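Local coordinates for protein cobyrinic Acid a,c-diamide synthase (Mycobacterium smegmatis, PDB 4PFS) that binds ADP and magnesium as a member of the ParA family of P-loop NTPases and may play a role in septum formation, at residues G100-L105 with G138-N143; V12-N17 with H149-P154; L64-H69 with S79-R84; A217-R222 with P266-E271. All blocks are in the same frame, centred on the assembly; numbering follows the deposited sequence.

Interaction 1: G100-L105 with G138-N143; sequences GAEAML and GVLTLN
Glu102 and Leu105, one helical turn apart, are the residues through which helix 98-107 meets the start of helix 139-147. The carboxylate of Glu102 straddles the N-terminal end of the second helix. Its CG lies anti to the backbone N (chi1 165°) and the chain then bends at chi2, which swings the acid over Gly138, the N-cap residue, and the first turn. There Val139 N gives Glu102 OE2 a weak bond, long at 3.5 Å though fairly straight. The other oxygen, Glu102 OE1, rests 3.7 Å from Leu140 CG and accepts a weak bond from a water. That water in turn accepts from Thr141 N, at 3.2 Å from the water oxygen, and more weakly from Gly138 N. The acid thus serves the first amides of the helix directly and through solvent, and the partial positive charge of the helix start would probably help to keep it ionised.

Further along, Leu105 turns its CB to Val139 CG1 at 4.0 Å, the apolar part of the contact, while Leu105 CD1 comes within 4.3 Å of Asn143 ND2. Asn143 ND2 is already engaged, bonding to Val139 O at 2.9 Å from above the carbonyl plane, with Asn143 N arriving at the opposite face; Arg111 O and Leu115 N also bind the Asn143 amide group.

The two helical segments run almost perpendicular, at 87°, with their axes 10.0 Å apart. Helix 68-73 packs against both, Leu72 on Leu140 and His69 on Ala101, while Thr141 and Leu140 lean on the loop that follows strand 128-132.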
loop_
_atom_site.group_PDB
_atom_site.type_symbol
_atom_site.label_atom_id
_atom_site.label_comp_id
_atom_site.label_asym_id
_atom_site.label_seq_id
_atom_site.Cartn_x
_atom_site.Cartn_y
_atom_site.Cartn_z
ATOM N N GLY A 100 -10.608 16.107 -5.772
ATOM C CA GLY A 100 -11.387 16.483 -6.935
ATOM C C GLY A 100 -11.390 15.419 -8.014
ATOM O O GLY A 100 -12.360 15.292 -8.761
ATOM N N ALA A 101 -10.303 14.660 -8.098
ATOM C CA ALA A 101 -10.176 13.613 -9.111
ATOM C C ALA A 101 -11.244 12.565 -8.908
ATOM O O ALA A 101 -11.921 12.169 -9.854
ATOM C CB ALA A 101 -8.797 12.980 -9.065
ATOM N N GLU A 102 -11.393 12.139 -7.656
ATOM C CA GLU A 102 -12.448 11.221 -7.236
ATOM C C GLU A 102 -13.801 11.596 -7.844
ATOM O O GLU A 102 -14.554 10.737 -8.292
ATOM C CB GLU A 102 -12.528 11.201 -5.695
ATOM C CG GLU A 102 -13.796 10.582 -5.122
ATOM C CD GLU A 102 -13.568 9.211 -4.514
ATOM O OE1 GLU A 102 -12.447 8.967 -3.998
ATOM O OE2 GLU A 102 -14.511 8.379 -4.572
ATOM N N ALA A 103 -14.095 12.891 -7.873
ATOM C CA ALA A 103 -15.354 13.377 -8.414
ATOM C C ALA A 103 -15.356 13.428 -9.942
ATOM O O ALA A 103 -16.349 13.089 -10.577
ATOM C CB ALA A 103 -15.666 14.750 -7.842
ATOM N N MET A 104 -14.244 13.856 -10.528
ATOM C CA MET A 104 -14.146 13.987 -11.980
ATOM C C MET A 104 -13.966 12.648 -12.693
ATOM O O MET A 104 -14.195 12.543 -13.901
ATOM C CB MET A 104 -12.981 14.899 -12.352
ATOM C CG MET A 104 -13.172 16.354 -11.970
ATOM S SD MET A 104 -11.655 17.303 -12.189
ATOM C CE MET A 104 -12.300 18.982 -12.139
ATOM N N LEU A 105 -13.539 11.629 -11.955
ATOM C CA LEU A 105 -13.146 10.375 -12.586
ATOM C C LEU A 105 -14.322 9.441 -12.835
ATOM O O LEU A 105 -14.372 8.782 -13.876
ATOM C CB LEU A 105 -12.079 9.659 -11.750
ATOM C CG LEU A 105 -10.629 10.008 -12.094
ATOM C CD1 LEU A 105 -9.662 9.100 -11.362
ATOM C CD2 LEU A 105 -10.405 9.909 -13.591
ATOM N N GLY A 138 -13.464 3.822 -2.527
ATOM C CA GLY A 138 -13.956 4.534 -3.698
ATOM C C GLY A 138 -13.046 4.436 -4.917
ATOM O O GLY A 138 -12.274 3.493 -5.062
ATOM N N VAL A 139 -13.126 5.436 -5.790
ATOM C CA VAL A 139 -12.408 5.416 -7.055
ATOM C C VAL A 139 -10.890 5.433 -6.888
ATOM O O VAL A 139 -10.167 4.772 -7.638
ATOM C CB VAL A 139 -12.827 6.601 -7.917
ATOM C CG1 VAL A 139 -12.203 6.503 -9.293
ATOM C CG2 VAL A 139 -14.333 6.623 -8.027
ATOM N N LEU A 140 -10.409 6.178 -5.901
ATOM C CA LEU A 140 -8.978 6.273 -5.676
ATOM C C LEU A 140 -8.424 4.919 -5.245
ATOM O O LEU A 140 -7.407 4.474 -5.774
ATOM C CB LEU A 140 -8.653 7.366 -4.639
ATOM C CG LEU A 140 -8.942 8.827 -5.077
ATOM C CD1 LEU A 140 -8.569 9.840 -3.994
ATOM C CD2 LEU A 140 -8.250 9.207 -6.386
ATOM N N THR A 141 -9.096 4.245 -4.311
ATOM C CA THR A 141 -8.586 2.965 -3.823
ATOM C C THR A 141 -8.735 1.927 -4.940
ATOM O O THR A 141 -7.912 1.016 -5.083
ATOM C CB THR A 141 -9.306 2.502 -2.535
ATOM O OG1 THR A 141 -8.818 3.266 -1.432
ATOM C CG2 THR A 141 -9.030 1.024 -2.250
ATOM N N LEU A 142 -9.769 2.099 -5.753
ATOM C CA LEU A 142 -9.982 1.236 -6.901
ATOM C C LEU A 142 -8.865 1.383 -7.928
ATOM O O LEU A 142 -8.437 0.417 -8.541
ATOM C CB LEU A 142 -11.318 1.552 -7.547
ATOM C CG LEU A 142 -11.948 0.349 -8.214
ATOM C CD1 LEU A 142 -12.569 -0.541 -7.137
ATOM C CD2 LEU A 142 -12.982 0.820 -9.196
ATOM N N ASN A 143 -8.390 2.608 -8.111
ATOM C CA ASN A 143 -7.244 2.833 -8.965
ATOM C C ASN A 143 -5.998 2.129 -8.448
ATOM O O ASN A 143 -5.286 1.491 -9.218
ATOM C CB ASN A 143 -6.992 4.328 -9.126
ATOM C CG ASN A 143 -7.655 4.881 -10.361
ATOM O OD1 ASN A 143 -6.995 5.156 -11.360
ATOM N ND2 ASN A 143 -8.973 4.988 -10.322
HETATM O O HOH W 1 -11.233 6.070 -2.750
#

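Interaction 2: V12-N17 with H149-P154; sequences VLAVAN and HDVIVP
Leu13, Ala14 and Val15 pair in parallel with Asp150, Val151 and Ile152 in the buried centre of the sheet. Ala14 N gives Asp150 O a straight bond of 2.8 Å, and Ile152 N and Ala16 N continue the ladder to Ala14 O and Ile152 O. On one face, Val15 CG2 lies alongside Ile152 CG1 at 3.9 Å and Val15 CG1 meets Pro154 CD; on the other, Ala14 CB faces Val151 CB at 4.2 Å.

The ends are less enclosed. At the start, Val12 O takes bonds from both His149 N and Asp150 N, while Val12 N donates to His149 ND1 at 2.8 Å, lying 18° out of the imidazole plane. Accepting this bond would leave the proton off ND1, and it probably helps to set the ring's rotation. At the far end Asn17, its CG anti to the backbone N, sends ND2 to Pro154 O at 2.9 Å and passes Val153 CG2.

Strand 11-15 leads into the P-loop. Lys24, an ADP-binding residue of helix 24-37, packs on Val15 and Pro154, Arg11 and Trp259 hold the Asp150 carboxylate, and strands 128-132 and 184-191 flank the pair.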
loop_
_atom_site.group_PDB
_atom_site.type_symbol
_atom_site.label_atom_id
_atom_site.label_comp_id
_atom_site.label_asym_id
_atom_site.label_seq_id
_atom_site.Cartn_x
_atom_site.Cartn_y
_atom_site.Cartn_z
ATOM N N VAL A 12 4.193 -4.162 -8.498
ATOM C CA VAL A 12 3.393 -3.110 -7.899
ATOM C C VAL A 12 2.628 -3.656 -6.692
ATOM O O VAL A 12 1.865 -4.611 -6.806
ATOM C CB VAL A 12 2.424 -2.512 -8.920
ATOM C CG1 VAL A 12 1.536 -1.464 -8.273
ATOM C CG2 VAL A 12 3.197 -1.920 -10.069
ATOM N N LEU A 13 2.847 -3.042 -5.538
ATOM C CA LEU A 13 2.226 -3.481 -4.306
ATOM C C LEU A 13 1.287 -2.414 -3.819
ATOM O O LEU A 13 1.718 -1.286 -3.568
ATOM C CB LEU A 13 3.277 -3.771 -3.230
ATOM C CG LEU A 13 2.761 -3.967 -1.793
ATOM C CD1 LEU A 13 1.949 -5.251 -1.674
ATOM C CD2 LEU A 13 3.895 -3.959 -0.775
ATOM N N ALA A 14 0.010 -2.769 -3.678
ATOM C CA ALA A 14 -0.958 -1.870 -3.076
ATOM C C ALA A 14 -1.000 -2.098 -1.558
ATOM O O ALA A 14 -0.951 -3.233 -1.087
ATOM C CB ALA A 14 -2.342 -2.063 -3.693
ATOM N N VAL A 15 -1.076 -1.012 -0.797
ATOM C CA VAL A 15 -1.261 -1.124 0.636
ATOM C C VAL A 15 -2.591 -0.466 1.011
ATOM O O VAL A 15 -2.765 0.747 0.848
ATOM C CB VAL A 15 -0.094 -0.497 1.388
ATOM C CG1 VAL A 15 -0.381 -0.451 2.896
ATOM C CG2 VAL A 15 1.168 -1.303 1.112
ATOM N N ALA A 16 -3.545 -1.265 1.480
ATOM C CA ALA A 16 -4.908 -0.762 1.587
ATOM C C ALA A 16 -5.631 -1.264 2.833
ATOM O O ALA A 16 -5.396 -2.380 3.312
ATOM C CB ALA A 16 -5.701 -1.123 0.323
ATOM N N ASN A 17 -6.494 -0.389 3.345
ATOM C CA ASN A 17 -7.356 -0.632 4.486
ATOM C C ASN A 17 -8.317 0.549 4.612
ATOM O O ASN A 17 -7.877 1.678 4.837
ATOM C CB ASN A 17 -6.552 -0.793 5.774
ATOM C CG ASN A 17 -7.402 -1.308 6.930
ATOM O OD1 ASN A 17 -8.634 -1.270 6.883
ATOM N ND2 ASN A 17 -6.744 -1.791 7.973
ATOM N N HIS A 149 -0.126 -5.714 -8.650
ATOM C CA HIS A 149 -0.040 -7.173 -8.772
ATOM C C HIS A 149 -0.463 -7.802 -7.458
ATOM O O HIS A 149 -1.157 -8.810 -7.421
ATOM C CB HIS A 149 1.376 -7.650 -9.095
ATOM C CG HIS A 149 1.985 -6.988 -10.285
ATOM N ND1 HIS A 149 2.638 -5.781 -10.208
ATOM C CD2 HIS A 149 2.040 -7.372 -11.582
ATOM C CE1 HIS A 149 3.073 -5.444 -11.411
ATOM N NE2 HIS A 149 2.720 -6.389 -12.259
ATOM N N ASP A 150 -0.006 -7.176 -6.380
ATOM C CA ASP A 150 -0.176 -7.678 -5.030
ATOM C C ASP A 150 -0.770 -6.622 -4.119
ATOM O O ASP A 150 -0.555 -5.413 -4.300
ATOM C CB ASP A 150 1.165 -8.139 -4.466
ATOM C CG ASP A 150 1.702 -9.353 -5.179
ATOM O OD1 ASP A 150 0.898 -10.263 -5.471
ATOM O OD2 ASP A 150 2.925 -9.405 -5.433
ATOM N N VAL A 151 -1.494 -7.091 -3.116
ATOM C CA VAL A 151 -2.054 -6.203 -2.116
ATOM C C VAL A 151 -1.905 -6.831 -0.720
ATOM O O VAL A 151 -1.998 -8.053 -0.564
ATOM C CB VAL A 151 -3.543 -5.873 -2.441
ATOM C CG1 VAL A 151 -4.337 -7.147 -2.706
ATOM C CG2 VAL A 151 -4.174 -5.030 -1.319
ATOM N N ILE A 152 -1.601 -5.991 0.266
ATOM C CA ILE A 152 -1.623 -6.380 1.671
ATOM C C ILE A 152 -2.542 -5.425 2.420
ATOM O O ILE A 152 -2.700 -4.266 2.023
ATOM C CB ILE A 152 -0.218 -6.352 2.336
ATOM C CG1 ILE A 152 0.431 -4.961 2.199
ATOM C CG2 ILE A 152 0.695 -7.439 1.748
ATOM C CD1 ILE A 152 1.693 -4.783 3.042
ATOM N N VAL A 153 -3.168 -5.906 3.488
ATOM C CA VAL A 153 -3.856 -4.996 4.380
ATOM C C VAL A 153 -3.107 -4.916 5.708
ATOM O O VAL A 153 -2.938 -5.923 6.416
ATOM C CB VAL A 153 -5.334 -5.410 4.587
ATOM C CG1 VAL A 153 -5.461 -6.911 4.716
ATOM C CG2 VAL A 153 -5.939 -4.680 5.783
ATOM N N PRO A 154 -2.597 -3.717 6.029
ATOM C CA PRO A 154 -1.995 -3.490 7.352
ATOM C C PRO A 154 -3.108 -3.497 8.380
ATOM O O PRO A 154 -4.057 -2.704 8.269
ATOM C CB PRO A 154 -1.343 -2.116 7.219
ATOM C CG PRO A 154 -2.127 -1.430 6.139
ATOM C CD PRO A 154 -2.537 -2.520 5.176
#

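Interaction 3: L64-H69 with S79-R84; sequences LPVSVH and SAALVR
Val66 adopts chi1 -55°, which places CG1 anti to its carbonyl carbon and CG2 between the backbone N and that carbon, and it is CG2 that touches Ala81. Val66 CG2 lies 4.1 Å from Ala81 CB and equally close to Ala81 CA, so that one branch of the valine rests on the backbone as well as on the side chain of the alanine. Ala81 CB has a second neighbour in Ser67 O, also at 4.1 Å. A further apolar touch, Leu64 CD2 to Val83 CG1 at 4.3 Å, extends the contact toward the start of strand 83-84.

No direct hydrogen bond joins the two segments. A water bridges them instead, donating to Val66 O at 2.6 Å from the water oxygen and to Ala81 O at 2.8 Å; with both of its protons committed in this way, it links two backbone carbonyls, one from each segment.

Ser67, which directly follows Val66, points away from the contact and caps the helix. Ser67 OG accepts from His69 N at 3.1 Å, while Ser67 N bonds to Glu70 OE1, the side-chain-to-backbone bond that forms one half of a capping box.

The contact joins the two ends of a short helical excursion, the entry to helix 68-73 and the exit from helix 78-81. Strand 90-92 lies against it through Leu91 on Val83 and Leu92 on Val68, and helix 98-107 backs Val68 and His69 through Leu98.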
loop_
_atom_site.group_PDB
_atom_site.type_symbol
_atom_site.label_atom_id
_atom_site.label_comp_id
_atom_site.label_asym_id
_atom_site.label_seq_id
_atom_site.Cartn_x
_atom_site.Cartn_y
_atom_site.Cartn_z
ATOM N N LEU A 64 2.919 21.940 -3.103
ATOM C CA LEU A 64 3.267 21.248 -4.357
ATOM C C LEU A 64 2.628 21.893 -5.579
ATOM O O LEU A 64 1.410 21.991 -5.646
ATOM C CB LEU A 64 2.833 19.781 -4.282
ATOM C CG LEU A 64 3.604 18.862 -3.332
ATOM C CD1 LEU A 64 2.842 17.573 -3.160
ATOM C CD2 LEU A 64 4.998 18.589 -3.862
ATOM N N PRO A 65 3.445 22.318 -6.558
ATOM C CA PRO A 65 2.857 22.957 -7.745
ATOM C C PRO A 65 1.929 22.002 -8.506
ATOM O O PRO A 65 0.895 22.428 -9.003
ATOM C CB PRO A 65 4.087 23.344 -8.588
ATOM C CG PRO A 65 5.211 23.425 -7.591
ATOM C CD PRO A 65 4.919 22.317 -6.608
ATOM N N VAL A 66 2.298 20.726 -8.586
ATOM C CA VAL A 66 1.430 19.703 -9.171
ATOM C C VAL A 66 1.514 18.423 -8.339
ATOM O O VAL A 66 2.354 18.310 -7.444
ATOM C CB VAL A 66 1.808 19.405 -10.643
ATOM C CG1 VAL A 66 1.805 20.687 -11.460
ATOM C CG2 VAL A 66 3.174 18.758 -10.723
ATOM N N SER A 67 0.645 17.462 -8.622
ATOM C CA SER A 67 0.652 16.202 -7.878
ATOM C C SER A 67 0.070 15.052 -8.687
ATOM O O SER A 67 -0.155 15.189 -9.896
ATOM C CB SER A 67 -0.128 16.348 -6.576
ATOM O OG SER A 67 -1.513 16.354 -6.832
ATOM N N VAL A 68 -0.177 13.927 -8.010
ATOM C CA VAL A 68 -0.779 12.755 -8.639
ATOM C C VAL A 68 -2.157 13.102 -9.206
ATOM O O VAL A 68 -2.616 12.488 -10.176
ATOM C CB VAL A 68 -0.899 11.563 -7.646
ATOM C CG1 VAL A 68 -1.912 11.859 -6.544
ATOM C CG2 VAL A 68 -1.221 10.266 -8.398
ATOM N N HIS A 69 -2.799 14.103 -8.609
ATOM C CA HIS A 69 -4.040 14.644 -9.150
ATOM C C HIS A 69 -3.942 14.933 -10.659
ATOM O O HIS A 69 -4.639 14.315 -11.452
ATOM C CB HIS A 69 -4.441 15.928 -8.401
ATOM C CG HIS A 69 -5.708 16.546 -8.910
ATOM N ND1 HIS A 69 -6.911 15.870 -8.936
ATOM C CD2 HIS A 69 -5.958 17.772 -9.435
ATOM C CE1 HIS A 69 -7.843 16.652 -9.448
ATOM N NE2 HIS A 69 -7.294 17.810 -9.750
ATOM N N SER A 79 6.335 11.630 -14.883
ATOM C CA SER A 79 7.700 12.012 -14.541
ATOM C C SER A 79 7.814 13.439 -14.004
ATOM O O SER A 79 8.622 13.714 -13.120
ATOM C CB SER A 79 8.601 11.879 -15.755
ATOM O OG SER A 79 8.170 12.751 -16.783
ATOM N N ALA A 80 7.013 14.346 -14.552
ATOM C CA ALA A 80 7.078 15.745 -14.172
ATOM C C ALA A 80 6.561 15.984 -12.757
ATOM O O ALA A 80 6.787 17.054 -12.201
ATOM C CB ALA A 80 6.291 16.606 -15.168
ATOM N N ALA A 81 5.870 15.003 -12.176
ATOM C CA ALA A 81 5.266 15.198 -10.859
ATOM C C ALA A 81 6.051 14.553 -9.723
ATOM O O ALA A 81 5.737 14.774 -8.557
ATOM C CB ALA A 81 3.824 14.678 -10.847
ATOM N N LEU A 82 7.064 13.764 -10.057
ATOM C CA LEU A 82 7.843 13.045 -9.045
ATOM C C LEU A 82 8.773 13.960 -8.256
ATOM O O LEU A 82 9.332 14.902 -8.802
ATOM C CB LEU A 82 8.662 11.928 -9.697
ATOM C CG LEU A 82 7.878 10.969 -10.600
ATOM C CD1 LEU A 82 8.787 9.933 -11.246
ATOM C CD2 LEU A 82 6.744 10.276 -9.840
ATOM N N VAL A 83 8.920 13.667 -6.966
ATOM C CA VAL A 83 9.816 14.395 -6.062
ATOM C C VAL A 83 10.749 13.422 -5.345
ATOM O O VAL A 83 10.477 12.222 -5.286
ATOM C CB VAL A 83 9.033 15.196 -4.997
ATOM C CG1 VAL A 83 8.181 16.276 -5.656
ATOM C CG2 VAL A 83 8.167 14.244 -4.159
ATOM N N ARG A 84 11.842 13.934 -4.797
ATOM C CA ARG A 84 12.806 13.101 -4.096
ATOM C C ARG A 84 12.437 12.960 -2.612
ATOM O O ARG A 84 11.659 13.755 -2.064
ATOM C CB ARG A 84 14.222 13.687 -4.220
ATOM C CG ARG A 84 14.706 13.944 -5.650
ATOM C CD ARG A 84 15.976 14.838 -5.679
ATOM N NE ARG A 84 16.554 14.896 -7.022
ATOM C CZ ARG A 84 17.192 15.945 -7.537
ATOM N NH1 ARG A 84 17.346 17.053 -6.828
ATOM N NH2 ARG A 84 17.679 15.886 -8.770
HETATM O O HOH W 2 4.727 17.137 -7.361
#

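Interaction 4: A217-R222 with P266-E271; sequences APPIPR and PTFTPE
Pro219 and Phe268 meet at about a right angle, in a surface contact between two irregular, proline-rich loops of this ParA-type P-loop NTPase. The proline presents its outer carbons to the rim of the phenyl ring and does not lie over a face: Pro219 CG stands 4.1 Å from Phe268 CE1, near the ring plane, and Pro219 CD lies 4.2 Å from Phe268 CD1. With CG anti to its backbone N (chi1 180°), the phenylalanine extends its ring from the 266-271 loop alongside the other, where Leu204 of helix 199-210 and Val215 of the following loop also touch it.

Ala217 approaches differently, with its methyl group directed at the backbone. Ala217 CB packs against the peptide joining Thr267 and Phe268, 3.6 Å from Thr267 C and 3.7 Å from Phe268 N. The peptide bond between Ala217 and Pro218 is cis; Pro218 points away from the contact and touches Glu250 of helix 243-261, while Pro219 again faces Phe268. Beyond it the chain runs on to Pro221, an ADP-binding residue that takes no part in this packing.

A backbone bond and a water secure the alanine end. The water donates to Ala217 O and to Pro266 O. That second carbonyl is shared: Ala217 N donates to Pro266 O at 3.0 Å, from a position tilted 35° out of the carbonyl plane.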
loop_
_atom_site.group_PDB
_atom_site.type_symbol
_atom_site.label_atom_id
_atom_site.label_comp_id
_atom_site.label_asym_id
_atom_site.label_seq_id
_atom_site.Cartn_x
_atom_site.Cartn_y
_atom_site.Cartn_z
ATOM N N ALA A 217 3.685 -12.776 8.665
ATOM C CA ALA A 217 4.727 -12.540 9.661
ATOM C C ALA A 217 5.893 -11.738 9.059
ATOM O O ALA A 217 6.124 -11.781 7.851
ATOM C CB ALA A 217 5.226 -13.882 10.234
ATOM N N PRO A 218 6.624 -10.994 9.904
ATOM C CA PRO A 218 6.368 -10.794 11.337
ATOM C C PRO A 218 5.356 -9.672 11.590
ATOM O O PRO A 218 5.120 -8.838 10.704
ATOM C CB PRO A 218 7.740 -10.407 11.882
ATOM C CG PRO A 218 8.379 -9.692 10.758
ATOM C CD PRO A 218 7.891 -10.364 9.492
ATOM N N PRO A 219 4.756 -9.652 12.788
ATOM C CA PRO A 219 3.900 -8.530 13.182
ATOM C C PRO A 219 4.719 -7.258 13.394
ATOM O O PRO A 219 5.814 -7.352 13.922
ATOM C CB PRO A 219 3.284 -9.014 14.502
ATOM C CG PRO A 219 4.309 -9.929 15.075
ATOM C CD PRO A 219 4.885 -10.650 13.869
ATOM N N ILE A 220 4.217 -6.096 12.984
ATOM C CA ILE A 220 4.881 -4.840 13.337
ATOM C C ILE A 220 4.458 -4.399 14.740
ATOM O O ILE A 220 3.274 -4.177 14.988
ATOM C CB ILE A 220 4.562 -3.702 12.349
ATOM C CG1 ILE A 220 4.674 -4.192 10.902
ATOM C CG2 ILE A 220 5.472 -2.490 12.609
ATOM C CD1 ILE A 220 5.993 -4.829 10.544
ATOM N N PRO A 221 5.429 -4.256 15.658
ATOM C CA PRO A 221 5.109 -3.938 17.056
ATOM C C PRO A 221 4.667 -2.495 17.220
ATOM O O PRO A 221 5.007 -1.662 16.381
ATOM C CB PRO A 221 6.434 -4.189 17.786
ATOM C CG PRO A 221 7.474 -3.919 16.761
ATOM C CD PRO A 221 6.881 -4.361 15.430
ATOM N N ARG A 222 3.910 -2.211 18.274
ATOM C CA ARG A 222 3.595 -0.831 18.657
ATOM C C ARG A 222 4.863 0.025 18.732
ATOM O O ARG A 222 5.851 -0.369 19.352
ATOM C CB ARG A 222 2.866 -0.800 20.007
ATOM N N PRO A 266 5.700 -16.067 4.623
ATOM C CA PRO A 266 5.595 -16.711 5.941
ATOM C C PRO A 266 4.426 -16.137 6.729
ATOM O O PRO A 266 4.182 -14.943 6.589
ATOM C CB PRO A 266 6.929 -16.379 6.612
ATOM C CG PRO A 266 7.857 -16.016 5.481
ATOM C CD PRO A 266 6.993 -15.390 4.430
ATOM N N THR A 267 3.724 -16.964 7.509
ATOM C CA THR A 267 2.489 -16.565 8.196
ATOM C C THR A 267 2.674 -16.432 9.709
ATOM O O THR A 267 3.455 -17.170 10.319
ATOM C CB THR A 267 1.337 -17.578 7.952
ATOM O OG1 THR A 267 1.749 -18.896 8.340
ATOM C CG2 THR A 267 0.949 -17.595 6.492
ATOM N N PHE A 268 1.935 -15.497 10.303
ATOM C CA PHE A 268 1.956 -15.263 11.749
ATOM C C PHE A 268 1.925 -16.584 12.531
ATOM O O PHE A 268 2.719 -16.805 13.453
ATOM C CB PHE A 268 0.774 -14.378 12.165
ATOM C CG PHE A 268 0.726 -14.106 13.634
ATOM C CD1 PHE A 268 1.662 -13.262 14.231
ATOM C CD2 PHE A 268 -0.222 -14.714 14.431
ATOM C CE1 PHE A 268 1.630 -13.028 15.610
ATOM C CE2 PHE A 268 -0.256 -14.481 15.806
ATOM C CZ PHE A 268 0.667 -13.632 16.392
ATOM N N THR A 269 1.004 -17.458 12.142
ATOM C CA THR A 269 1.024 -18.841 12.575
ATOM C C THR A 269 1.673 -19.687 11.473
ATOM O O THR A 269 1.051 -19.953 10.448
ATOM C CB THR A 269 -0.393 -19.359 12.879
ATOM O OG1 THR A 269 -1.088 -18.412 13.704
ATOM C CG2 THR A 269 -0.331 -20.686 13.581
ATOM N N PRO A 270 2.931 -20.102 11.682
ATOM C CA PRO A 270 3.754 -20.839 10.705
ATOM C C PRO A 270 3.110 -22.113 10.160
ATOM O O PRO A 270 2.486 -22.851 10.921
ATOM C CB PRO A 270 5.011 -21.203 11.507
ATOM C CG PRO A 270 5.074 -20.197 12.587
ATOM C CD PRO A 270 3.645 -19.899 12.952
ATOM N N GLU A 271 3.284 -22.377 8.866
ATOM C CA GLU A 271 2.794 -23.619 8.257
ATOM C C GLU A 271 3.364 -24.842 8.948
ATOM O O GLU A 271 4.577 -24.985 9.036
ATOM C CB GLU A 271 3.144 -23.671 6.770
HETATM O O HOH W 3 4.878 -12.898 5.415
#

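How the interactions relate
Interaction 2 is the buried centre, a ladder of backbone bonds between parallel strands; interactions 1 and 3 are partly buried and interaction 4 lies at the surface. Away from the central strands the chemistry is sparser but varied: interaction 1 relies on a carboxylate at a helix start, interaction 3 on methyl contacts and a bridging water, interaction 4 on a single backbone bond, a water and a proline against a ring edge. Interactions 1 and 3 touch, His69 CE1 lying 3.4 Å from Ala101 N. Helix 139-147 of interaction 1 leads directly into strand 150-156 of interaction 2, whose sheet interaction 3 also reaches. Interactions 3 and 4, centres about 35 Å apart, flank opposite sides of the chain's centre.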